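Transcriptional regulator, crp family (Thermotoga maritima, PDB 1O5L) probably binds DNA as a transcription factor of the CRP family, with a cyclic nucleotide-binding-type domain joined to a helix-turn-helix domain. Local coordinates at residues K16-C21 with L107-K112; I32-D37 with D42-L47; I73-F78 with P84-N89; F78-E83 with I101-F106. All coordinates share one frame; numbering follows the deposited sequence.

Contact 1: K16-C21 with L107-K112; sequences KKLLPC and LDLLMK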
loop_
_atom_site.group_PDB
_atom_site.type_symbol
_atom_site.label_atom_id
_atom_site.label_comp_id
_atom_site.label_asym_id
_atom_site.label_seq_id
_atom_site.Cartn_x
_atom_site.Cartn_y
_atom_site.Cartn_z
ATOM N N LYS A 16 -19.732 -8.076 1.761
ATOM C CA LYS A 16 -21.110 -7.793 2.176
ATOM C C LYS A 16 -21.430 -8.262 3.604
ATOM O O LYS A 16 -22.410 -7.801 4.218
ATOM C CB LYS A 16 -22.120 -8.371 1.164
ATOM C CG LYS A 16 -22.145 -7.612 -0.164
ATOM C CD LYS A 16 -23.320 -8.038 -1.069
ATOM C CE LYS A 16 -23.420 -7.155 -2.326
ATOM N NZ LYS A 16 -24.760 -7.249 -2.973
ATOM N N LYS A 17 -20.612 -9.175 4.129
ATOM C CA LYS A 17 -20.699 -9.581 5.537
ATOM C C LYS A 17 -20.431 -8.426 6.529
ATOM O O LYS A 17 -20.841 -8.503 7.696
ATOM C CB LYS A 17 -19.742 -10.734 5.822
ATOM C CG LYS A 17 -20.151 -12.027 5.178
ATOM C CD LYS A 17 -19.127 -13.134 5.446
ATOM C CE LYS A 17 -19.567 -14.431 4.796
ATOM N NZ LYS A 17 -18.619 -15.549 5.090
ATOM N N LEU A 18 -19.772 -7.364 6.060
ATOM C CA LEU A 18 -19.559 -6.181 6.892
ATOM C C LEU A 18 -20.722 -5.193 6.908
ATOM O O LEU A 18 -20.610 -4.164 7.558
ATOM C CB LEU A 18 -18.281 -5.443 6.501
ATOM C CG LEU A 18 -16.974 -6.262 6.436
ATOM C CD1 LEU A 18 -15.766 -5.408 6.043
ATOM C CD2 LEU A 18 -16.713 -6.999 7.708
ATOM N N LEU A 19 -21.845 -5.507 6.248
ATOM C CA LEU A 19 -22.997 -4.596 6.231
ATOM C C LEU A 19 -23.430 -4.060 7.629
ATOM O O LEU A 19 -23.755 -2.900 7.747
ATOM C CB LEU A 19 -24.198 -5.243 5.518
ATOM C CG LEU A 19 -24.287 -5.059 4.003
ATOM C CD1 LEU A 19 -25.293 -6.035 3.351
ATOM C CD2 LEU A 19 -24.660 -3.623 3.673
ATOM N N PRO A 20 -23.427 -4.893 8.666
ATOM C CA PRO A 20 -23.820 -4.457 10.006
ATOM C C PRO A 20 -22.924 -3.374 10.653
ATOM O O PRO A 20 -23.340 -2.704 11.601
ATOM C CB PRO A 20 -23.713 -5.753 10.839
ATOM C CG PRO A 20 -23.745 -6.874 9.850
ATOM C CD PRO A 20 -23.050 -6.320 8.650
ATOM N N CYS A 21 -21.721 -3.236 10.118
ATOM C CA CYS A 21 -20.646 -2.409 10.653
ATOM C C CYS A 21 -20.711 -0.944 10.205
ATOM O O CYS A 21 -19.937 -0.120 10.656
ATOM C CB CYS A 21 -19.310 -3.004 10.182
ATOM S SG CYS A 21 -19.149 -4.754 10.617
ATOM N N LEU A 107 -10.474 -0.669 11.712
ATOM C CA LEU A 107 -9.268 -1.202 12.380
ATOM C C LEU A 107 -9.559 -2.348 13.354
ATOM O O LEU A 107 -8.796 -3.308 13.403
ATOM C CB LEU A 107 -8.529 -0.116 13.175
ATOM C CG LEU A 107 -7.569 0.809 12.458
ATOM C CD1 LEU A 107 -7.180 1.905 13.435
ATOM C CD2 LEU A 107 -6.319 0.099 11.923
ATOM N N ASP A 108 -10.626 -2.203 14.154
ATOM C CA ASP A 108 -11.033 -3.231 15.114
ATOM C C ASP A 108 -11.335 -4.527 14.380
ATOM O O ASP A 108 -10.940 -5.572 14.841
ATOM C CB ASP A 108 -12.288 -2.832 15.928
ATOM C CG ASP A 108 -12.070 -1.633 16.835
ATOM O OD1 ASP A 108 -10.917 -1.300 17.134
ATOM O OD2 ASP A 108 -13.009 -0.961 17.324
ATOM N N LEU A 109 -12.064 -4.446 13.268
ATOM C CA LEU A 109 -12.391 -5.612 12.444
ATOM C C LEU A 109 -11.139 -6.317 11.877
ATOM O O LEU A 109 -11.064 -7.544 11.881
ATOM C CB LEU A 109 -13.307 -5.215 11.281
ATOM C CG LEU A 109 -14.730 -4.811 11.634
ATOM C CD1 LEU A 109 -15.441 -4.212 10.442
ATOM C CD2 LEU A 109 -15.554 -5.983 12.211
ATOM N N LEU A 110 -10.184 -5.525 11.379
ATOM C CA LEU A 110 -8.904 -6.029 10.904
ATOM C C LEU A 110 -8.183 -6.821 11.982
ATOM O O LEU A 110 -7.544 -7.848 11.685
ATOM C CB LEU A 110 -7.990 -4.863 10.477
ATOM C CG LEU A 110 -8.369 -4.097 9.205
ATOM C CD1 LEU A 110 -7.368 -3.004 8.869
ATOM C CD2 LEU A 110 -8.479 -5.063 8.029
ATOM N N MET A 111 -8.248 -6.334 13.228
ATOM C CA MET A 111 -7.520 -6.977 14.332
ATOM C C MET A 111 -8.163 -8.300 14.744
ATOM O O MET A 111 -7.489 -9.168 15.318
ATOM C CB MET A 111 -7.395 -6.033 15.542
ATOM C CG MET A 111 -6.430 -4.855 15.269
ATOM S SD MET A 111 -6.062 -3.746 16.642
ATOM C CE MET A 111 -7.392 -3.341 17.025
ATOM N N LYS A 112 -9.452 -8.468 14.448
ATOM C CA LYS A 112 -10.185 -9.651 14.911
ATOM C C LYS A 112 -10.397 -10.744 13.858
ATOM O O LYS A 112 -10.820 -11.863 14.221
ATOM C CB LYS A 112 -11.536 -9.228 15.493
#
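L18, C21 and L109 all set their first torsion the same way: each places its CG or SG opposite the carbonyl carbon and beside the backbone N (chi1 -53°, -55° and -69° respectively). From the 3-10 segment 16-21, L18 and C21 thereby send their ends to a single target, the isopropyl fork of L109 on helix 103-112. The thiol of C21 lies against this fork, with SG 3.8 Å from L109 CD1 and 4.1 Å from L109 CD2, while C21 CB is also 4.1 Å from L109 CD1. L18 lies alongside, pointing the other way, and touches L109 by one methyl, L18 CD2 to L109 CD1 at 4.1 Å. CD1 of L109 is thus shared by both residues, and CD2 meets the sulfur alone among the atoms of 16-21. The backbones stay 9.0 Å apart between C21 CA and L109 CA, so the contact is one of side-chain ends, apolar and small. One 3-10 bond, C21 N to L18 O at 2.9 Å, spaces L18 and C21 a turn apart, and both point toward the helix. Behind the contact, L18 rests on L99 and I101 of strand 96-102, and L109 on L116 of helix 114-139. The arrangement joins the segment leading into the beta-roll to the short helix that follows it, as in the cyclic nucleotide-binding domains of CRP-like regulators.

Contact 2: I32-D37 with D42-L47; sequences IVKHQD and DVLILL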
loop_
_atom_site.group_PDB
_atom_site.type_symbol
_atom_site.label_atom_id
_atom_site.label_comp_id
_atom_site.label_asym_id
_atom_site.label_seq_id
_atom_site.Cartn_x
_atom_site.Cartn_y
_atom_site.Cartn_z
ATOM N N ILE A 32 -21.810 13.133 -7.363
ATOM C CA ILE A 32 -20.448 13.014 -6.840
ATOM C C ILE A 32 -20.413 12.352 -5.458
ATOM O O ILE A 32 -21.032 12.821 -4.512
ATOM C CB ILE A 32 -19.763 14.406 -6.822
ATOM C CG1 ILE A 32 -19.659 14.936 -8.261
ATOM C CG2 ILE A 32 -18.386 14.321 -6.191
ATOM C CD1 ILE A 32 -19.263 16.388 -8.377
ATOM N N VAL A 33 -19.678 11.255 -5.351
ATOM C CA VAL A 33 -19.486 10.586 -4.061
ATOM C C VAL A 33 -18.455 11.351 -3.195
ATOM O O VAL A 33 -18.695 11.624 -2.033
ATOM C CB VAL A 33 -19.060 9.111 -4.266
ATOM C CG1 VAL A 33 -18.936 8.413 -2.955
ATOM C CG2 VAL A 33 -20.085 8.372 -5.156
ATOM N N LYS A 34 -17.311 11.684 -3.781
ATOM C CA LYS A 34 -16.300 12.516 -3.137
ATOM C C LYS A 34 -15.591 13.357 -4.195
ATOM O O LYS A 34 -15.486 12.965 -5.381
ATOM C CB LYS A 34 -15.240 11.672 -2.442
ATOM C CG LYS A 34 -15.705 10.812 -1.288
ATOM C CD LYS A 34 -15.999 11.652 -0.053
ATOM C CE LYS A 34 -16.678 10.845 1.024
ATOM N NZ LYS A 34 -17.004 11.702 2.198
ATOM N N HIS A 35 -15.129 14.525 -3.759
ATOM C CA HIS A 35 -14.257 15.371 -4.559
ATOM C C HIS A 35 -12.827 15.057 -4.260
ATOM O O HIS A 35 -12.476 14.669 -3.140
ATOM C CB HIS A 35 -14.461 16.848 -4.241
ATOM C CG HIS A 35 -15.810 17.338 -4.612
ATOM N ND1 HIS A 35 -16.882 17.266 -3.750
ATOM C CD2 HIS A 35 -16.282 17.842 -5.776
ATOM C CE1 HIS A 35 -17.952 17.744 -4.361
ATOM N NE2 HIS A 35 -17.614 18.103 -5.589
ATOM N N GLN A 36 -12.018 15.282 -5.285
ATOM C CA GLN A 36 -10.591 15.298 -5.183
ATOM C C GLN A 36 -10.229 16.211 -4.010
ATOM O O GLN A 36 -10.801 17.273 -3.861
ATOM C CB GLN A 36 -10.011 15.798 -6.520
ATOM C CG GLN A 36 -8.489 15.743 -6.654
ATOM C CD GLN A 36 -8.044 15.627 -8.120
ATOM O OE1 GLN A 36 -8.704 14.951 -8.935
ATOM N NE2 GLN A 36 -6.940 16.293 -8.462
ATOM N N ASP A 37 -9.298 15.747 -3.173
ATOM C CA ASP A 37 -8.865 16.409 -1.919
ATOM C C ASP A 37 -9.806 16.327 -0.688
ATOM O O ASP A 37 -9.433 16.814 0.371
ATOM C CB ASP A 37 -8.452 17.861 -2.166
ATOM C CG ASP A 37 -7.409 17.981 -3.251
ATOM O OD1 ASP A 37 -6.610 17.029 -3.420
ATOM O OD2 ASP A 37 -7.320 18.985 -3.993
ATOM N N ASP A 42 -14.243 7.763 6.516
ATOM C CA ASP A 42 -14.767 6.424 6.596
ATOM C C ASP A 42 -14.170 5.621 5.455
ATOM O O ASP A 42 -13.811 6.180 4.393
ATOM C CB ASP A 42 -16.276 6.467 6.454
ATOM C CG ASP A 42 -16.984 6.931 7.718
ATOM O OD1 ASP A 42 -16.456 7.199 8.825
ATOM O OD2 ASP A 42 -18.225 7.014 7.653
ATOM N N VAL A 43 -14.062 4.313 5.683
ATOM C CA VAL A 43 -13.756 3.353 4.642
ATOM C C VAL A 43 -15.050 3.120 3.817
ATOM O O VAL A 43 -16.127 2.766 4.355
ATOM C CB VAL A 43 -13.264 2.023 5.265
ATOM C CG1 VAL A 43 -12.990 0.973 4.192
ATOM C CG2 VAL A 43 -12.035 2.256 6.146
ATOM N N LEU A 44 -14.940 3.316 2.510
ATOM C CA LEU A 44 -16.084 3.200 1.599
ATOM C C LEU A 44 -15.984 1.910 0.786
ATOM O O LEU A 44 -14.927 1.608 0.222
ATOM C CB LEU A 44 -16.129 4.414 0.668
ATOM C CG LEU A 44 -16.132 5.812 1.307
ATOM C CD1 LEU A 44 -16.356 6.835 0.247
ATOM C CD2 LEU A 44 -17.211 5.999 2.438
ATOM N N ILE A 45 -17.086 1.153 0.727
ATOM C CA ILE A 45 -17.153 -0.082 -0.059
ATOM C C ILE A 45 -18.332 -0.012 -1.025
ATOM O O ILE A 45 -19.471 0.193 -0.596
ATOM C CB ILE A 45 -17.283 -1.340 0.888
ATOM C CG1 ILE A 45 -16.100 -1.413 1.864
ATOM C CG2 ILE A 45 -17.373 -2.646 0.079
ATOM C CD1 ILE A 45 -16.269 -2.481 2.941
ATOM N N LEU A 46 -18.062 -0.196 -2.313
ATOM C CA LEU A 46 -19.107 -0.236 -3.331
ATOM C C LEU A 46 -19.840 -1.576 -3.300
ATOM O O LEU A 46 -19.248 -2.632 -3.615
ATOM C CB LEU A 46 -18.541 -0.023 -4.742
ATOM C CG LEU A 46 -19.551 -0.056 -5.883
ATOM C CD1 LEU A 46 -20.513 1.132 -5.770
ATOM C CD2 LEU A 46 -18.844 -0.034 -7.268
ATOM N N LEU A 47 -21.136 -1.482 -2.996
ATOM C CA LEU A 47 -22.027 -2.618 -2.811
ATOM C C LEU A 47 -22.693 -3.010 -4.107
ATOM O O LEU A 47 -22.794 -4.197 -4.419
ATOM C CB LEU A 47 -23.142 -2.263 -1.804
ATOM C CG LEU A 47 -22.704 -2.038 -0.349
ATOM C CD1 LEU A 47 -23.858 -1.498 0.494
ATOM C CD2 LEU A 47 -22.134 -3.339 0.240
#
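K34 and L44 meet beside the ring of F86, which lies in the loop before strand 89-92: K34 CG sits over one face of that ring, and L44 CD1 comes in obliquely, beyond the rim. The flat group inside segment 32-37, the imidazole of H35, instead has I32 CG2 on one face, 3.8 Å above the plane and over the ring centre. I32 and H35 therefore pack with each other, while V33 and K34 turn their side chains toward strand 42-48. K34 bends once, at chi2 (-74°), and then runs extended to NZ. This carries the CE methylene across L44, with K34 CE 4.1 Å from L44 CD1. The side chains pass at a slant, and the contact is made by this methylene, with NZ farther off. V33 reaches the same methyl more loosely, V33 CG1 lying 4.4 Å from L44 CD1. That two successive residues can point the same way follows from a classic beta bulge: V33 and K34 both face V90 of strand 89-92, and the chain turns a corner at V33. Strand 32-34 belongs to one antiparallel sheet of the beta-roll and strand 42-48 to the other, so L44 is one of the places where the two sheets meet through side chains, V33 CA and L44 CA being 9.9 Å apart. L44 points its CG beside its own backbone N (chi1 -54°), directing CD1 toward V33 and K34 of the facing sheet. V33 also lies on I98 and L44 on S100, both from strand 96-102, which pairs with strand 42-48.

Contact 3: I73-F78 with P84-N89; sequences IIASGF and PRFPVN
P87 lies across the ring of F78, its CG poised over one face 3.7 Å from the ring centroid and only 17° off the ring normal, a CH-pi contact. The pyrrolidine and the phenyl ring cross at a slant, and CG sits a little toward the rim, so that its shortest distance is 3.6 Å to F78 CE2; P87 CB and CD then rest over other parts of the ring. F78 turns to receive the proline with CG beside its own backbone N (chi1 -66°). F86 is oriented differently: its CB leaves the backbone away from 73-78, but the ring swings back, and I74 CG2 meets it at the edge, close to the ring plane, 4.3 Å from F86 CE1. A75 CB touches both F86 and P87, 4.2 Å from F86 CD1 and 4.4 Å from P87 CD. Both segments belong to the loop between strands 72-73 and 89-92, which occupies the position of the phosphate-binding cassette of cyclic nucleotide-binding domains. At the far end P84 comes in alongside the backbone, P84 CB lying 3.4 Å from F78 O. A backbone bond, F78 N to A75 O at 3.0 Å, holds the 75-78 turn that presents the phenyl ring. F78 also meets the ring of F128 of the second subunit, the planes inclined at about 60°, and F86 rests on I40.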
loop_
_atom_site.group_PDB
_atom_site.type_symbol
_atom_site.label_atom_id
_atom_site.label_comp_id
_atom_site.label_asym_id
_atom_site.label_seq_id
_atom_site.Cartn_x
_atom_site.Cartn_y
_atom_site.Cartn_z
ATOM N N ILE A 73 -13.383 -2.032 -1.891
ATOM C CA ILE A 73 -13.002 -0.828 -1.130
ATOM C C ILE A 73 -12.499 0.258 -2.088
ATOM O O ILE A 73 -11.722 -0.019 -2.974
ATOM C CB ILE A 73 -11.901 -1.124 -0.082
ATOM C CG1 ILE A 73 -12.342 -2.219 0.893
ATOM C CG2 ILE A 73 -11.555 0.175 0.721
ATOM C CD1 ILE A 73 -11.204 -2.918 1.607
ATOM N N ILE A 74 -12.953 1.486 -1.886
ATOM C CA ILE A 74 -12.517 2.645 -2.639
ATOM C C ILE A 74 -11.245 3.350 -2.056
ATOM O O ILE A 74 -11.230 3.766 -0.895
ATOM C CB ILE A 74 -13.676 3.645 -2.699
ATOM C CG1 ILE A 74 -14.851 2.993 -3.432
ATOM C CG2 ILE A 74 -13.223 4.975 -3.364
ATOM C CD1 ILE A 74 -16.137 3.726 -3.278
ATOM N N ALA A 75 -10.225 3.522 -2.897
ATOM C CA ALA A 75 -9.013 4.272 -2.562
ATOM C C ALA A 75 -8.349 3.672 -1.341
ATOM O O ALA A 75 -7.924 4.386 -0.440
ATOM C CB ALA A 75 -9.327 5.773 -2.339
ATOM N N SER A 76 -8.239 2.350 -1.362
ATOM C CA SER A 76 -7.787 1.562 -0.223
ATOM C C SER A 76 -6.372 1.931 0.255
ATOM O O SER A 76 -6.103 2.046 1.461
ATOM C CB SER A 76 -7.919 0.054 -0.559
ATOM O OG SER A 76 -6.888 -0.409 -1.428
ATOM N N GLY A 77 -5.466 2.105 -0.686
ATOM C CA GLY A 77 -4.096 2.524 -0.368
ATOM C C GLY A 77 -3.907 3.930 0.220
ATOM O O GLY A 77 -2.817 4.263 0.663
ATOM N N PHE A 78 -4.968 4.745 0.218
ATOM C CA PHE A 78 -4.891 6.132 0.686
ATOM C C PHE A 78 -5.516 6.297 2.073
ATOM O O PHE A 78 -5.300 7.314 2.741
ATOM C CB PHE A 78 -5.560 7.073 -0.336
ATOM C CG PHE A 78 -4.845 7.136 -1.667
ATOM C CD1 PHE A 78 -3.785 8.002 -1.856
ATOM C CD2 PHE A 78 -5.248 6.339 -2.725
ATOM C CE1 PHE A 78 -3.101 8.066 -3.100
ATOM C CE2 PHE A 78 -4.572 6.391 -3.979
ATOM C CZ PHE A 78 -3.509 7.251 -4.163
ATOM N N PRO A 84 -5.002 11.803 5.236
ATOM C CA PRO A 84 -5.583 11.010 4.155
ATOM C C PRO A 84 -6.675 11.721 3.350
ATOM O O PRO A 84 -7.637 12.225 3.939
ATOM C CB PRO A 84 -6.206 9.819 4.888
ATOM C CG PRO A 84 -6.416 10.267 6.265
ATOM C CD PRO A 84 -5.478 11.371 6.567
ATOM N N ARG A 85 -6.542 11.667 2.013
ATOM C CA ARG A 85 -7.362 12.431 1.079
ATOM C C ARG A 85 -7.642 11.649 -0.191
ATOM O O ARG A 85 -6.757 10.978 -0.717
ATOM C CB ARG A 85 -6.647 13.712 0.697
ATOM C CG ARG A 85 -6.718 14.843 1.718
ATOM C CD ARG A 85 -5.901 15.982 1.270
ATOM N NE ARG A 85 -5.980 17.276 1.975
ATOM C CZ ARG A 85 -7.017 17.830 2.651
ATOM N NH1 ARG A 85 -8.211 17.254 2.827
ATOM N NH2 ARG A 85 -6.826 19.039 3.164
ATOM N N PHE A 86 -8.881 11.737 -0.681
ATOM C CA PHE A 86 -9.223 11.156 -1.971
ATOM C C PHE A 86 -8.391 11.851 -3.077
ATOM O O PHE A 86 -8.432 13.088 -3.205
ATOM C CB PHE A 86 -10.746 11.250 -2.251
ATOM C CG PHE A 86 -11.591 10.416 -1.309
ATOM C CD1 PHE A 86 -11.763 9.048 -1.518
ATOM C CD2 PHE A 86 -12.156 10.993 -0.162
ATOM C CE1 PHE A 86 -12.527 8.270 -0.634
ATOM C CE2 PHE A 86 -12.918 10.221 0.736
ATOM C CZ PHE A 86 -13.113 8.862 0.502
ATOM N N PRO A 87 -7.646 11.058 -3.864
ATOM C CA PRO A 87 -6.776 11.602 -4.938
ATOM C C PRO A 87 -7.524 12.008 -6.222
ATOM O O PRO A 87 -6.969 12.696 -7.054
ATOM C CB PRO A 87 -5.818 10.433 -5.242
ATOM C CG PRO A 87 -6.623 9.169 -4.911
ATOM C CD PRO A 87 -7.582 9.583 -3.806
ATOM N N VAL A 88 -8.772 11.561 -6.361
ATOM C CA VAL A 88 -9.584 11.805 -7.554
ATOM C C VAL A 88 -11.007 12.111 -7.156
ATOM O O VAL A 88 -11.435 11.731 -6.076
ATOM C CB VAL A 88 -9.606 10.537 -8.497
ATOM C CG1 VAL A 88 -8.190 10.181 -8.963
ATOM C CG2 VAL A 88 -10.240 9.342 -7.814
ATOM N N ASN A 89 -11.744 12.780 -8.031
ATOM C CA ASN A 89 -13.193 12.760 -7.970
ATOM C C ASN A 89 -13.717 11.323 -8.094
ATOM O O ASN A 89 -13.239 10.551 -8.926
ATOM C CB ASN A 89 -13.788 13.580 -9.097
ATOM C CG ASN A 89 -13.699 15.066 -8.877
ATOM O OD1 ASN A 89 -13.185 15.555 -7.880
ATOM N ND2 ASN A 89 -14.236 15.800 -9.820
#

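Contact 4: F78-E83 with I101-F106; sequences FIFSSE and IPKEVF
The ammonium of K103 is gripped chiefly by the carbonyl of I79, NZ donating to I79 O at 3.1 Å. The nitrogen approaches well out beyond the oxygen, at a C=O...N angle of 157°, and is tilted 23° from the carbonyl plane. Two weak partners add to this: I40 O, and a water that accepts from NZ at 3.5 Å while donating to S81 O at 3.1 Å. The lysine stem bends at chi3 (-112°), which turns its end toward I79 O while CG and CD run past two hydrophobic side chains. I79 CG2 lies 4.0 Å from K103 CD, and F80 CE1 is equally close, 4.0 Å from the same carbon; both side chains run antiparallel to the lysine stem. I79 CG2 also sits over one face of the F80 ring, so the isoleucine methyl, the ring and the lysine stem form one apolar cluster. Beyond it the F80 and F106 rings meet edge against edge, F80 CZ 4.3 Å from F106 CD2. S81 OG donates to F78 O at 3.1 Å, which braces the type I turn 78-81. F80 packs further on L121 of the second subunit. The contact ties the turn of the loop in the position of the phosphate-binding cassette to the first turn of helix 103-112, whose N-cap position is P102, within the cyclic nucleotide-binding domain fold.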
loop_
_atom_site.group_PDB
_atom_site.type_symbol
_atom_site.label_atom_id
_atom_site.label_comp_id
_atom_site.label_asym_id
_atom_site.label_seq_id
_atom_site.Cartn_x
_atom_site.Cartn_y
_atom_site.Cartn_z
ATOM N N PHE A 78 -4.968 4.745 0.218
ATOM C CA PHE A 78 -4.891 6.132 0.686
ATOM C C PHE A 78 -5.516 6.297 2.073
ATOM O O PHE A 78 -5.300 7.314 2.741
ATOM C CB PHE A 78 -5.560 7.073 -0.336
ATOM C CG PHE A 78 -4.845 7.136 -1.667
ATOM C CD1 PHE A 78 -3.785 8.002 -1.856
ATOM C CD2 PHE A 78 -5.248 6.339 -2.725
ATOM C CE1 PHE A 78 -3.101 8.066 -3.100
ATOM C CE2 PHE A 78 -4.572 6.391 -3.979
ATOM C CZ PHE A 78 -3.509 7.251 -4.163
ATOM N N ILE A 79 -6.267 5.286 2.514
ATOM C CA ILE A 79 -7.070 5.408 3.737
ATOM C C ILE A 79 -6.219 5.738 4.933
ATOM O O ILE A 79 -6.529 6.696 5.654
ATOM C CB ILE A 79 -7.923 4.130 3.986
ATOM C CG1 ILE A 79 -8.972 3.952 2.883
ATOM C CG2 ILE A 79 -8.632 4.203 5.336
ATOM C CD1 ILE A 79 -9.537 2.519 2.792
ATOM N N PHE A 80 -5.098 5.016 5.092
ATOM C CA PHE A 80 -4.277 5.098 6.300
ATOM C C PHE A 80 -2.993 5.941 6.181
ATOM O O PHE A 80 -2.126 5.873 7.059
ATOM C CB PHE A 80 -4.016 3.672 6.857
ATOM C CG PHE A 80 -5.295 2.983 7.392
ATOM C CD1 PHE A 80 -5.832 3.339 8.633
ATOM C CD2 PHE A 80 -5.973 2.034 6.625
ATOM C CE1 PHE A 80 -7.016 2.738 9.115
ATOM C CE2 PHE A 80 -7.133 1.431 7.067
ATOM C CZ PHE A 80 -7.670 1.799 8.340
ATOM N N SER A 81 -2.873 6.791 5.158
ATOM C CA SER A 81 -1.750 7.757 5.171
ATOM C C SER A 81 -1.916 8.833 6.251
ATOM O O SER A 81 -2.973 8.976 6.874
ATOM C CB SER A 81 -1.498 8.411 3.805
ATOM O OG SER A 81 -2.671 8.928 3.231
ATOM N N SER A 82 -0.826 9.540 6.517
ATOM C CA SER A 82 -0.891 10.854 7.170
ATOM C C SER A 82 -1.731 11.831 6.315
ATOM O O SER A 82 -1.599 11.880 5.089
ATOM C CB SER A 82 0.526 11.376 7.353
ATOM O OG SER A 82 1.395 10.565 6.572
ATOM N N GLU A 83 -2.621 12.578 6.960
ATOM C CA GLU A 83 -3.534 13.484 6.246
ATOM C C GLU A 83 -4.150 12.797 5.008
ATOM O O GLU A 83 -3.866 13.165 3.881
ATOM C CB GLU A 83 -2.800 14.785 5.880
ATOM C CG GLU A 83 -3.706 15.927 5.421
ATOM C CD GLU A 83 -2.930 17.162 4.967
ATOM O OE1 GLU A 83 -2.105 17.687 5.758
ATOM O OE2 GLU A 83 -3.146 17.597 3.808
ATOM N N ILE A 101 -17.944 2.555 6.641
ATOM C CA ILE A 101 -17.531 2.104 7.968
ATOM C C ILE A 101 -16.543 3.101 8.602
ATOM O O ILE A 101 -15.548 3.418 7.970
ATOM C CB ILE A 101 -16.830 0.711 7.870
ATOM C CG1 ILE A 101 -17.743 -0.302 7.147
ATOM C CG2 ILE A 101 -16.442 0.216 9.245
ATOM C CD1 ILE A 101 -17.111 -1.643 6.934
ATOM N N PRO A 102 -16.770 3.511 9.851
ATOM C CA PRO A 102 -15.814 4.357 10.572
ATOM C C PRO A 102 -14.426 3.718 10.648
ATOM O O PRO A 102 -14.291 2.503 10.885
ATOM C CB PRO A 102 -16.433 4.525 11.982
ATOM C CG PRO A 102 -17.877 4.159 11.850
ATOM C CD PRO A 102 -17.954 3.197 10.671
ATOM N N LYS A 103 -13.402 4.537 10.413
ATOM C CA LYS A 103 -12.031 4.057 10.355
ATOM C C LYS A 103 -11.618 3.220 11.583
ATOM O O LYS A 103 -10.922 2.221 11.442
ATOM C CB LYS A 103 -11.064 5.228 10.168
ATOM C CG LYS A 103 -10.367 5.223 8.831
ATOM C CD LYS A 103 -9.109 6.156 8.790
ATOM C CE LYS A 103 -9.320 7.339 7.882
ATOM N NZ LYS A 103 -8.112 8.219 7.866
ATOM N N GLU A 104 -12.007 3.680 12.773
ATOM C CA GLU A 104 -11.633 3.023 14.031
ATOM C C GLU A 104 -12.275 1.654 14.153
ATOM O O GLU A 104 -11.627 0.710 14.625
ATOM C CB GLU A 104 -12.009 3.866 15.267
ATOM C CG GLU A 104 -11.232 5.170 15.414
ATOM C CD GLU A 104 -9.703 4.991 15.453
ATOM O OE1 GLU A 104 -9.223 3.969 15.986
ATOM O OE2 GLU A 104 -8.973 5.881 14.949
ATOM N N VAL A 105 -13.544 1.564 13.744
ATOM C CA VAL A 105 -14.232 0.306 13.664
ATOM C C VAL A 105 -13.573 -0.588 12.598
ATOM O O VAL A 105 -13.391 -1.803 12.838
ATOM C CB VAL A 105 -15.724 0.500 13.382
ATOM C CG1 VAL A 105 -16.420 -0.839 13.197
ATOM C CG2 VAL A 105 -16.401 1.295 14.514
ATOM N N PHE A 106 -13.210 -0.025 11.433
ATOM C CA PHE A 106 -12.560 -0.879 10.423
ATOM C C PHE A 106 -11.248 -1.459 10.979
ATOM O O PHE A 106 -10.988 -2.629 10.817
ATOM C CB PHE A 106 -12.337 -0.164 9.089
ATOM C CG PHE A 106 -11.982 -1.101 7.962
ATOM C CD1 PHE A 106 -12.951 -1.927 7.396
ATOM C CD2 PHE A 106 -10.667 -1.182 7.475
ATOM C CE1 PHE A 106 -12.616 -2.828 6.343
ATOM C CE2 PHE A 106 -10.319 -2.068 6.439
ATOM C CZ PHE A 106 -11.295 -2.884 5.864
HETATM O O HOH W 1 -4.879 7.514 8.857
#

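From the N terminus, segment 16-21 opens contact 1, which closes only at 107-112, so the other three contacts are nested inside its loop. Contact 2 closes a short loop between 32-37 and 42-47, and is finished before contacts 3 and 4 begin. These two share F78 and cross: 73-78 is answered by 84-89, but 78-83 waits for 101-106, beyond strand 89-92. Contact 2 bridges the two sheets of the beta-roll, contact 3 folds the long loop on itself beside it, and contact 4 fastens that loop to the start of helix 103-112. Contact 1 then joins the same helix to the entry segment. Contacts 1, 3 and 4 also touch the second subunit.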